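Local coordinates for RagA protein (Porphyromonas gingivalis, PDB 6SLN) that is a TonB-dependent receptor of the outer membrane that probably imports nutrients through a plugged beta-barrel, at residues 926-932 and 958-964; 967-973 and 982-986; 188-192 and 635-639. All coordinates share one frame; numbering follows the deposited sequence.

Contact 1: residues 926-932 and 958-964; sequences FLRLKNL and ARNLLTV
Segments 926-932 and 958-964 pair antiparallel; the axes of their strand portions approach to 4.6 Å at 171°. Leu-927 and Val-964 form a hydrogen-bonded pair (Leu-927 N to Val-964 O 3.0 Å, Val-964 N to Leu-927 O 2.8 Å), and Leu-932 pairs with Ala-958 in the same way. Between these pairs segment 958-964 turns a corner at Arg-959 and Asn-960, where Asn-960 N reaches Lys-930 O at 3.1 Å from above the carbonyl plane. On one face, Arg-928 grips Thr-963 side-on: NE (2.9 Å) and NH2 (3.2 Å) both donate to OG1, which lies in the guanidinium plane. NH2 and NH1 also make salt bridges to Asp-971 and Glu-973. Lys-930, its chain curled, runs beside Asn-960 and sets NZ on a lone pair of OD1 at 3.1 Å; NZ also binds Gln-123. On the reverse face Leu-927 packs on Val-964, and Leu-961, from the corner, reaches Leu-932 there (CD2 to CD2 3.6 Å) and touches Leu-929. Strand 857-873 flanks 926-932, which forms a classic beta bulge against it as Lys-930 and Asn-931 both face Asp-862; strand 986-996 pairs with strand 951-964, continuing the barrel wall.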
loop_
_atom_site.group_PDB
_atom_site.type_symbol
_atom_site.label_atom_id
_atom_site.label_comp_id
_atom_site.label_asym_id
_atom_site.label_seq_id
_atom_site.Cartn_x
_atom_site.Cartn_y
_atom_site.Cartn_z
ATOM N N PHE A 926 2.444 -21.694 -40.401
ATOM C CA PHE A 926 1.383 -20.832 -40.900
ATOM C C PHE A 926 1.944 -19.697 -41.738
ATOM O O PHE A 926 3.068 -19.243 -41.532
ATOM C CB PHE A 926 0.539 -20.253 -39.758
ATOM C CG PHE A 926 1.298 -19.329 -38.836
ATOM C CD1 PHE A 926 1.321 -17.955 -39.062
ATOM C CD2 PHE A 926 1.970 -19.828 -37.728
ATOM C CE1 PHE A 926 2.010 -17.100 -38.194
ATOM C CE2 PHE A 926 2.644 -18.974 -36.860
ATOM C CZ PHE A 926 2.658 -17.610 -37.099
ATOM N N LEU A 927 1.131 -19.250 -42.684
ATOM C CA LEU A 927 1.339 -18.014 -43.419
ATOM C C LEU A 927 0.224 -17.056 -43.027
ATOM O O LEU A 927 -0.951 -17.437 -43.011
ATOM C CB LEU A 927 1.327 -18.283 -44.918
ATOM C CG LEU A 927 0.982 -17.174 -45.901
ATOM C CD1 LEU A 927 2.154 -16.238 -46.043
ATOM C CD2 LEU A 927 0.606 -17.772 -47.262
ATOM N N ARG A 928 0.584 -15.833 -42.670
ATOM C CA ARG A 928 -0.401 -14.853 -42.242
ATOM C C ARG A 928 -0.283 -13.611 -43.107
ATOM O O ARG A 928 0.798 -13.022 -43.216
ATOM C CB ARG A 928 -0.224 -14.501 -40.770
ATOM C CG ARG A 928 -1.516 -14.073 -40.100
ATOM C CD ARG A 928 -1.455 -14.422 -38.623
ATOM N NE ARG A 928 -2.341 -15.520 -38.283
ATOM C CZ ARG A 928 -2.357 -16.146 -37.112
ATOM N NH1 ARG A 928 -1.520 -15.786 -36.151
ATOM N NH2 ARG A 928 -3.226 -17.139 -36.908
ATOM N N LEU A 929 -1.383 -13.232 -43.740
ATOM C CA LEU A 929 -1.491 -11.905 -44.327
ATOM C C LEU A 929 -1.580 -10.942 -43.159
ATOM O O LEU A 929 -2.641 -10.778 -42.562
ATOM C CB LEU A 929 -2.711 -11.810 -45.236
ATOM C CG LEU A 929 -2.958 -10.456 -45.888
ATOM C CD1 LEU A 929 -1.682 -9.918 -46.512
ATOM C CD2 LEU A 929 -4.071 -10.549 -46.925
ATOM N N LYS A 930 -0.448 -10.346 -42.785
ATOM C CA LYS A 930 -0.416 -9.524 -41.577
ATOM C C LYS A 930 -1.073 -8.174 -41.799
ATOM O O LYS A 930 -1.796 -7.682 -40.930
ATOM C CB LYS A 930 1.019 -9.336 -41.105
ATOM C CG LYS A 930 1.580 -10.535 -40.410
ATOM C CD LYS A 930 2.135 -10.151 -39.063
ATOM C CE LYS A 930 1.067 -10.202 -37.973
ATOM N NZ LYS A 930 0.817 -11.593 -37.516
ATOM N N ASN A 931 -0.866 -7.578 -42.961
ATOM C CA ASN A 931 -1.346 -6.233 -43.204
ATOM C C ASN A 931 -1.805 -6.137 -44.647
ATOM O O ASN A 931 -1.088 -6.555 -45.560
ATOM C CB ASN A 931 -0.234 -5.215 -42.907
ATOM C CG ASN A 931 -0.657 -3.789 -43.163
ATOM O OD1 ASN A 931 -1.231 -3.142 -42.295
ATOM N ND2 ASN A 931 -0.355 -3.282 -44.355
ATOM N N LEU A 932 -3.010 -5.621 -44.843
ATOM C CA LEU A 932 -3.503 -5.247 -46.159
ATOM C C LEU A 932 -4.097 -3.856 -46.025
ATOM O O LEU A 932 -4.866 -3.592 -45.091
ATOM C CB LEU A 932 -4.532 -6.256 -46.680
ATOM C CG LEU A 932 -4.967 -6.132 -48.144
ATOM C CD1 LEU A 932 -3.840 -6.449 -49.116
ATOM C CD2 LEU A 932 -6.155 -7.044 -48.378
ATOM N N ALA A 958 -6.786 -3.961 -42.975
ATOM C CA ALA A 958 -7.049 -5.214 -42.280
ATOM C C ALA A 958 -5.751 -5.763 -41.690
ATOM O O ALA A 958 -4.688 -5.675 -42.318
ATOM C CB ALA A 958 -7.675 -6.246 -43.230
ATOM N N ARG A 959 -5.829 -6.322 -40.483
ATOM C CA ARG A 959 -4.698 -7.013 -39.865
ATOM C C ARG A 959 -5.081 -8.465 -39.631
ATOM O O ARG A 959 -6.171 -8.741 -39.112
ATOM C CB ARG A 959 -4.259 -6.380 -38.530
ATOM C CG ARG A 959 -3.027 -7.094 -37.906
ATOM C CD ARG A 959 -2.596 -6.541 -36.516
ATOM N NE ARG A 959 -3.171 -7.343 -35.445
ATOM C CZ ARG A 959 -2.484 -8.199 -34.703
ATOM N NH1 ARG A 959 -1.193 -8.332 -34.920
ATOM N NH2 ARG A 959 -3.084 -8.918 -33.752
ATOM N N ASN A 960 -4.173 -9.383 -40.002
ATOM C CA ASN A 960 -4.409 -10.832 -39.922
ATOM C C ASN A 960 -5.667 -11.247 -40.689
ATOM O O ASN A 960 -6.427 -12.114 -40.251
ATOM C CB ASN A 960 -4.484 -11.305 -38.470
ATOM C CG ASN A 960 -3.141 -11.271 -37.770
ATOM O OD1 ASN A 960 -2.092 -11.189 -38.411
ATOM N ND2 ASN A 960 -3.169 -11.331 -36.441
ATOM N N LEU A 961 -5.880 -10.620 -41.850
ATOM C CA LEU A 961 -7.044 -10.916 -42.683
ATOM C C LEU A 961 -7.165 -12.404 -43.012
ATOM O O LEU A 961 -8.278 -12.943 -43.047
ATOM C CB LEU A 961 -6.962 -10.098 -43.970
ATOM C CG LEU A 961 -8.108 -10.166 -44.965
ATOM C CD1 LEU A 961 -9.431 -9.850 -44.281
ATOM C CD2 LEU A 961 -7.838 -9.185 -46.089
ATOM N N LEU A 962 -6.039 -13.080 -43.272
ATOM C CA LEU A 962 -6.051 -14.500 -43.601
ATOM C C LEU A 962 -4.893 -15.221 -42.931
ATOM O O LEU A 962 -3.769 -14.714 -42.893
ATOM C CB LEU A 962 -5.946 -14.768 -45.114
ATOM C CG LEU A 962 -6.814 -14.031 -46.132
ATOM C CD1 LEU A 962 -6.100 -13.993 -47.476
ATOM C CD2 LEU A 962 -8.209 -14.661 -46.266
ATOM N N THR A 963 -5.174 -16.427 -42.444
ATOM C CA THR A 963 -4.157 -17.383 -42.049
ATOM C C THR A 963 -4.255 -18.600 -42.962
ATOM O O THR A 963 -5.330 -18.947 -43.450
ATOM C CB THR A 963 -4.309 -17.801 -40.579
ATOM O OG1 THR A 963 -4.587 -16.644 -39.780
ATOM C CG2 THR A 963 -3.018 -18.467 -40.061
ATOM N N VAL A 964 -3.110 -19.222 -43.221
ATOM C CA VAL A 964 -3.021 -20.459 -43.976
ATOM C C VAL A 964 -2.253 -21.447 -43.107
ATOM O O VAL A 964 -1.056 -21.261 -42.861
ATOM C CB VAL A 964 -2.323 -20.262 -45.321
ATOM C CG1 VAL A 964 -2.067 -21.584 -45.940
ATOM C CG2 VAL A 964 -3.167 -19.396 -46.233
#

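Contact 2: residues 967-973 and 982-986; sequences YKGFDPE and QYPNS
The side-chain amide of Gln-982 engages both backbone polar groups of Asp-971, as a paired backbone would. Its OE1 accepts from Asp-971 N at 3.0 Å, the donor tilted out of the amide carbonyl plane, while NE2 gives a weak, bent bond to Asp-971 O at 2.6 Å. The chain is extended beyond CG, carrying the amide across to the other loop, and NE2 has a further acceptor in Ala-974 O. The ring of Tyr-967 approaches from the opposite direction, its plane 51° from the amide, with CE2 3.8 Å from Gln-982 NE2.

The side chain of Asp-971 is gripped in turn. OD2 takes two bonds from Asn-985: ND2 arrives on the syn lone pair at 2.8 Å, and the backbone N comes to the anti side at 3.0 Å. With CG anti to its own N (chi1 -171°), the carboxylate extends toward this second loop, while OD1 receives Glu-973 N at 2.9 Å from above the carboxylate plane, forming an Asx turn. Phe-970 CB rests on Pro-984 CG at 3.9 Å, an apolar patch beside the amide; helix 390-396 touches both residues.

Asn-985 ND2 also donates to Thr-133 O of the plug. A buried carboxylate with several N-H donors and an arginine partner, Arg-928, is probably ionised, and with the Arg-928 bridges this polar network ties the two loop segments to both wall and plug.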
loop_
_atom_site.group_PDB
_atom_site.type_symbol
_atom_site.label_atom_id
_atom_site.label_comp_id
_atom_site.label_asym_id
_atom_site.label_seq_id
_atom_site.Cartn_x
_atom_site.Cartn_y
_atom_site.Cartn_z
ATOM N N TYR A 967 -3.307 -26.250 -38.564
ATOM C CA TYR A 967 -3.463 -26.402 -37.124
ATOM C C TYR A 967 -4.941 -26.456 -36.759
ATOM O O TYR A 967 -5.689 -25.522 -37.048
ATOM C CB TYR A 967 -2.783 -25.256 -36.385
ATOM C CG TYR A 967 -2.751 -25.505 -34.904
ATOM C CD1 TYR A 967 -2.067 -26.592 -34.398
ATOM C CD2 TYR A 967 -3.421 -24.680 -34.006
ATOM C CE1 TYR A 967 -2.025 -26.851 -33.042
ATOM C CE2 TYR A 967 -3.387 -24.938 -32.631
ATOM C CZ TYR A 967 -2.687 -26.033 -32.158
ATOM O OH TYR A 967 -2.627 -26.323 -30.811
ATOM N N LYS A 968 -5.355 -27.530 -36.100
ATOM C CA LYS A 968 -6.758 -27.759 -35.771
ATOM C C LYS A 968 -7.204 -27.033 -34.510
ATOM O O LYS A 968 -8.338 -27.250 -34.060
ATOM C CB LYS A 968 -7.031 -29.265 -35.631
ATOM C CG LYS A 968 -6.736 -30.079 -36.899
ATOM C CD LYS A 968 -6.281 -31.501 -36.579
ATOM C CE LYS A 968 -5.097 -31.936 -37.480
ATOM N NZ LYS A 968 -3.890 -30.990 -37.504
ATOM N N GLY A 969 -6.359 -26.182 -33.928
ATOM C CA GLY A 969 -6.790 -25.233 -32.922
ATOM C C GLY A 969 -7.041 -23.844 -33.500
ATOM O O GLY A 969 -6.971 -23.608 -34.708
ATOM N N PHE A 970 -7.313 -22.899 -32.607
ATOM C CA PHE A 970 -7.763 -21.590 -33.071
ATOM C C PHE A 970 -6.634 -20.817 -33.743
ATOM O O PHE A 970 -6.813 -20.242 -34.824
ATOM C CB PHE A 970 -8.334 -20.791 -31.903
ATOM C CG PHE A 970 -9.691 -21.254 -31.457
ATOM C CD1 PHE A 970 -9.817 -22.291 -30.542
ATOM C CD2 PHE A 970 -10.848 -20.635 -31.943
ATOM C CE1 PHE A 970 -11.076 -22.703 -30.116
ATOM C CE2 PHE A 970 -12.095 -21.040 -31.525
ATOM C CZ PHE A 970 -12.210 -22.081 -30.612
ATOM N N ASP A 971 -5.474 -20.786 -33.120
ATOM C CA ASP A 971 -4.380 -19.962 -33.623
ATOM C C ASP A 971 -3.070 -20.748 -33.589
ATOM O O ASP A 971 -2.574 -21.086 -32.500
ATOM C CB ASP A 971 -4.269 -18.669 -32.798
ATOM C CG ASP A 971 -3.288 -17.666 -33.397
ATOM O OD1 ASP A 971 -2.671 -17.966 -34.456
ATOM O OD2 ASP A 971 -3.125 -16.571 -32.798
ATOM N N PRO A 972 -2.478 -21.052 -34.749
ATOM C CA PRO A 972 -1.164 -21.714 -34.732
ATOM C C PRO A 972 -0.085 -20.868 -34.063
ATOM O O PRO A 972 0.871 -21.426 -33.519
ATOM C CB PRO A 972 -0.872 -21.971 -36.221
ATOM C CG PRO A 972 -1.738 -21.001 -36.976
ATOM C CD PRO A 972 -2.924 -20.697 -36.106
ATOM N N GLU A 973 -0.229 -19.541 -34.045
ATOM C CA GLU A 973 0.743 -18.700 -33.357
ATOM C C GLU A 973 0.608 -18.762 -31.843
ATOM O O GLU A 973 1.562 -18.436 -31.132
ATOM C CB GLU A 973 0.606 -17.248 -33.817
ATOM C CG GLU A 973 1.738 -16.319 -33.371
ATOM C CD GLU A 973 1.653 -14.957 -34.039
ATOM O OE1 GLU A 973 2.440 -14.045 -33.698
ATOM O OE2 GLU A 973 0.787 -14.799 -34.920
ATOM N N GLN A 982 -6.288 -21.127 -25.882
ATOM C CA GLN A 982 -5.671 -19.943 -26.451
ATOM C C GLN A 982 -6.587 -18.731 -26.347
ATOM O O GLN A 982 -7.805 -18.829 -26.526
ATOM C CB GLN A 982 -5.304 -20.188 -27.910
ATOM C CG GLN A 982 -4.525 -21.461 -28.152
ATOM C CD GLN A 982 -4.463 -21.795 -29.634
ATOM O OE1 GLN A 982 -5.489 -21.804 -30.324
ATOM N NE2 GLN A 982 -3.260 -22.062 -30.134
ATOM N N TYR A 983 -5.992 -17.591 -26.013
ATOM C CA TYR A 983 -6.572 -16.299 -26.347
ATOM C C TYR A 983 -6.089 -16.014 -27.766
ATOM O O TYR A 983 -4.957 -15.559 -27.952
ATOM C CB TYR A 983 -6.138 -15.211 -25.349
ATOM C CG TYR A 983 -6.960 -13.937 -25.414
ATOM C CD1 TYR A 983 -7.328 -13.380 -26.643
ATOM C CD2 TYR A 983 -7.370 -13.294 -24.255
ATOM C CE1 TYR A 983 -8.081 -12.220 -26.718
ATOM C CE2 TYR A 983 -8.144 -12.125 -24.320
ATOM C CZ TYR A 983 -8.498 -11.592 -25.560
ATOM O OH TYR A 983 -9.257 -10.435 -25.655
ATOM N N PRO A 984 -6.885 -16.307 -28.790
ATOM C CA PRO A 984 -6.359 -16.263 -30.162
ATOM C C PRO A 984 -5.983 -14.845 -30.564
ATOM O O PRO A 984 -6.524 -13.867 -30.047
ATOM C CB PRO A 984 -7.526 -16.786 -31.008
ATOM C CG PRO A 984 -8.527 -17.380 -30.013
ATOM C CD PRO A 984 -8.317 -16.657 -28.740
ATOM N N ASN A 985 -5.027 -14.732 -31.480
ATOM C CA ASN A 985 -4.789 -13.431 -32.083
ATOM C C ASN A 985 -6.042 -12.984 -32.820
ATOM O O ASN A 985 -6.931 -13.779 -33.137
ATOM C CB ASN A 985 -3.606 -13.462 -33.051
ATOM C CG ASN A 985 -2.268 -13.332 -32.342
ATOM O OD1 ASN A 985 -1.963 -12.302 -31.732
ATOM N ND2 ASN A 985 -1.461 -14.384 -32.421
ATOM N N SER A 986 -6.117 -11.690 -33.081
ATOM C CA SER A 986 -7.345 -11.105 -33.582
ATOM C C SER A 986 -7.182 -10.689 -35.032
ATOM O O SER A 986 -6.070 -10.586 -35.560
ATOM C CB SER A 986 -7.750 -9.903 -32.736
ATOM O OG SER A 986 -6.636 -9.058 -32.542
#

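Contact 3: residues 188-192 and 635-639; sequences DASAT and SYGTT
A plug-to-wall contact joins the loop 188-192, between plug strands 180-186 and 203-208, to the barrel strand 627-641, with small side chains meeting at close quarters. Ser-635, Gly-637 and Thr-639 lie on the side of the strand that meets the plug, while the side chains of Tyr-636 and Thr-638 start away from it and touch strand 604-614. Ala-189 sits at the middle: its CB lies 3.6 Å from Gly-637 CA, right against the bare backbone. One end of the contact is polar. Ser-635 OG gives a weak hydrogen bond to Asp-188 OD2 at 3.0 Å. Beside it Ser-190 CB meets Ser-635 CB at 3.6 Å. At the other end the methyl CG2 of Thr-639 lies 4.1 Å from both Ala-189 CB and Thr-192 OG1, the two threonine side chains crossing at about a right angle.

The loop holds its own shape. Asp-188 swings CG between its backbone N and carbonyl carbon (chi1 77°), which brings OD2 back over the turn, where Ser-190 N donates to it at 2.9 Å from above the carboxylate plane. Ala-191 N closes the turn on Asp-188 O. An Asx turn thus leads a short run of helical backbone, and the whole arrangement is that of a TonB-dependent receptor, whose plug domain is lodged within the barrel and packs on its inner wall.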
loop_
_atom_site.group_PDB
_atom_site.type_symbol
_atom_site.label_atom_id
_atom_site.label_comp_id
_atom_site.label_asym_id
_atom_site.label_seq_id
_atom_site.Cartn_x
_atom_site.Cartn_y
_atom_site.Cartn_z
ATOM N N ASP A 188 24.636 -9.040 -35.737
ATOM C CA ASP A 188 25.954 -9.637 -35.558
ATOM C C ASP A 188 26.819 -8.840 -34.584
ATOM O O ASP A 188 26.564 -7.673 -34.287
ATOM C CB ASP A 188 26.690 -9.747 -36.891
ATOM C CG ASP A 188 27.242 -8.433 -37.336
ATOM O OD1 ASP A 188 26.446 -7.590 -37.778
ATOM O OD2 ASP A 188 28.459 -8.231 -37.220
ATOM N N ALA A 189 27.893 -9.495 -34.134
ATOM C CA ALA A 189 28.729 -8.967 -33.060
ATOM C C ALA A 189 29.427 -7.673 -33.449
ATOM O O ALA A 189 29.769 -6.864 -32.576
ATOM C CB ALA A 189 29.767 -10.009 -32.653
ATOM N N SER A 190 29.684 -7.473 -34.737
ATOM C CA SER A 190 30.294 -6.217 -35.148
ATOM C C SER A 190 29.293 -5.078 -35.080
ATOM O O SER A 190 29.676 -3.937 -34.808
ATOM C CB SER A 190 30.856 -6.346 -36.560
ATOM O OG SER A 190 31.268 -5.100 -37.086
ATOM N N ALA A 191 28.008 -5.374 -35.310
ATOM C CA ALA A 191 26.974 -4.346 -35.325
ATOM C C ALA A 191 26.446 -4.021 -33.941
ATOM O O ALA A 191 25.812 -2.980 -33.779
ATOM C CB ALA A 191 25.799 -4.769 -36.208
ATOM N N THR A 192 26.678 -4.886 -32.953
ATOM C CA THR A 192 26.163 -4.704 -31.602
ATOM C C THR A 192 27.280 -4.493 -30.591
ATOM O O THR A 192 27.153 -4.889 -29.433
ATOM C CB THR A 192 25.313 -5.901 -31.180
ATOM O OG1 THR A 192 26.157 -7.027 -30.916
ATOM C CG2 THR A 192 24.354 -6.270 -32.270
ATOM N N SER A 635 32.243 -10.675 -39.946
ATOM C CA SER A 635 32.440 -10.265 -38.569
ATOM C C SER A 635 32.785 -11.486 -37.730
ATOM O O SER A 635 32.339 -12.604 -38.007
ATOM C CB SER A 635 31.175 -9.604 -38.003
ATOM O OG SER A 635 30.378 -10.544 -37.284
ATOM N N TYR A 636 33.589 -11.266 -36.703
ATOM C CA TYR A 636 33.691 -12.233 -35.628
ATOM C C TYR A 636 33.794 -11.478 -34.321
ATOM O O TYR A 636 34.500 -10.468 -34.230
ATOM C CB TYR A 636 34.887 -13.162 -35.760
ATOM C CG TYR A 636 34.900 -14.130 -34.616
ATOM C CD1 TYR A 636 34.028 -15.210 -34.595
ATOM C CD2 TYR A 636 35.737 -13.937 -33.522
ATOM C CE1 TYR A 636 34.007 -16.088 -33.534
ATOM C CE2 TYR A 636 35.720 -14.809 -32.453
ATOM C CZ TYR A 636 34.848 -15.883 -32.465
ATOM O OH TYR A 636 34.814 -16.767 -31.413
ATOM N N GLY A 637 33.099 -11.972 -33.309
ATOM C CA GLY A 637 33.108 -11.250 -32.055
ATOM C C GLY A 637 32.412 -12.027 -30.966
ATOM O O GLY A 637 31.720 -13.016 -31.220
ATOM N N THR A 638 32.620 -11.557 -29.740
ATOM C CA THR A 638 32.024 -12.130 -28.549
ATOM C C THR A 638 31.076 -11.123 -27.920
ATOM O O THR A 638 31.282 -9.907 -28.006
ATOM C CB THR A 638 33.080 -12.528 -27.521
ATOM O OG1 THR A 638 33.953 -11.416 -27.281
ATOM C CG2 THR A 638 33.874 -13.682 -28.047
ATOM N N THR A 639 30.034 -11.655 -27.286
ATOM C CA THR A 639 28.986 -10.851 -26.680
ATOM C C THR A 639 28.521 -11.565 -25.425
ATOM O O THR A 639 28.541 -12.797 -25.352
ATOM C CB THR A 639 27.792 -10.656 -27.619
ATOM O OG1 THR A 639 27.237 -11.940 -27.929
ATOM C CG2 THR A 639 28.193 -9.935 -28.917
#

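Overall arrangement
Contacts 1 and 2 adjoin, their centres 13 Å apart, and have Arg-928 in common, while Pro-972 of contact 2 packs on Phe-926 of contact 1. Contact 3 is about 23 Å from either by nearest atoms, yet its strand belongs to the same barrel as contact 1. Contact 1 is part of the barrel wall itself and is partly buried, with backbone bonds, a polar face and an apolar face that reaches the surface. Contact 2 is wholly buried and joins loops through bonds that all involve a side chain, most of them to backbone groups. Contact 3, also buried, brings plug and wall together mainly by packing of small residues, with a single weak hydrogen bond across it.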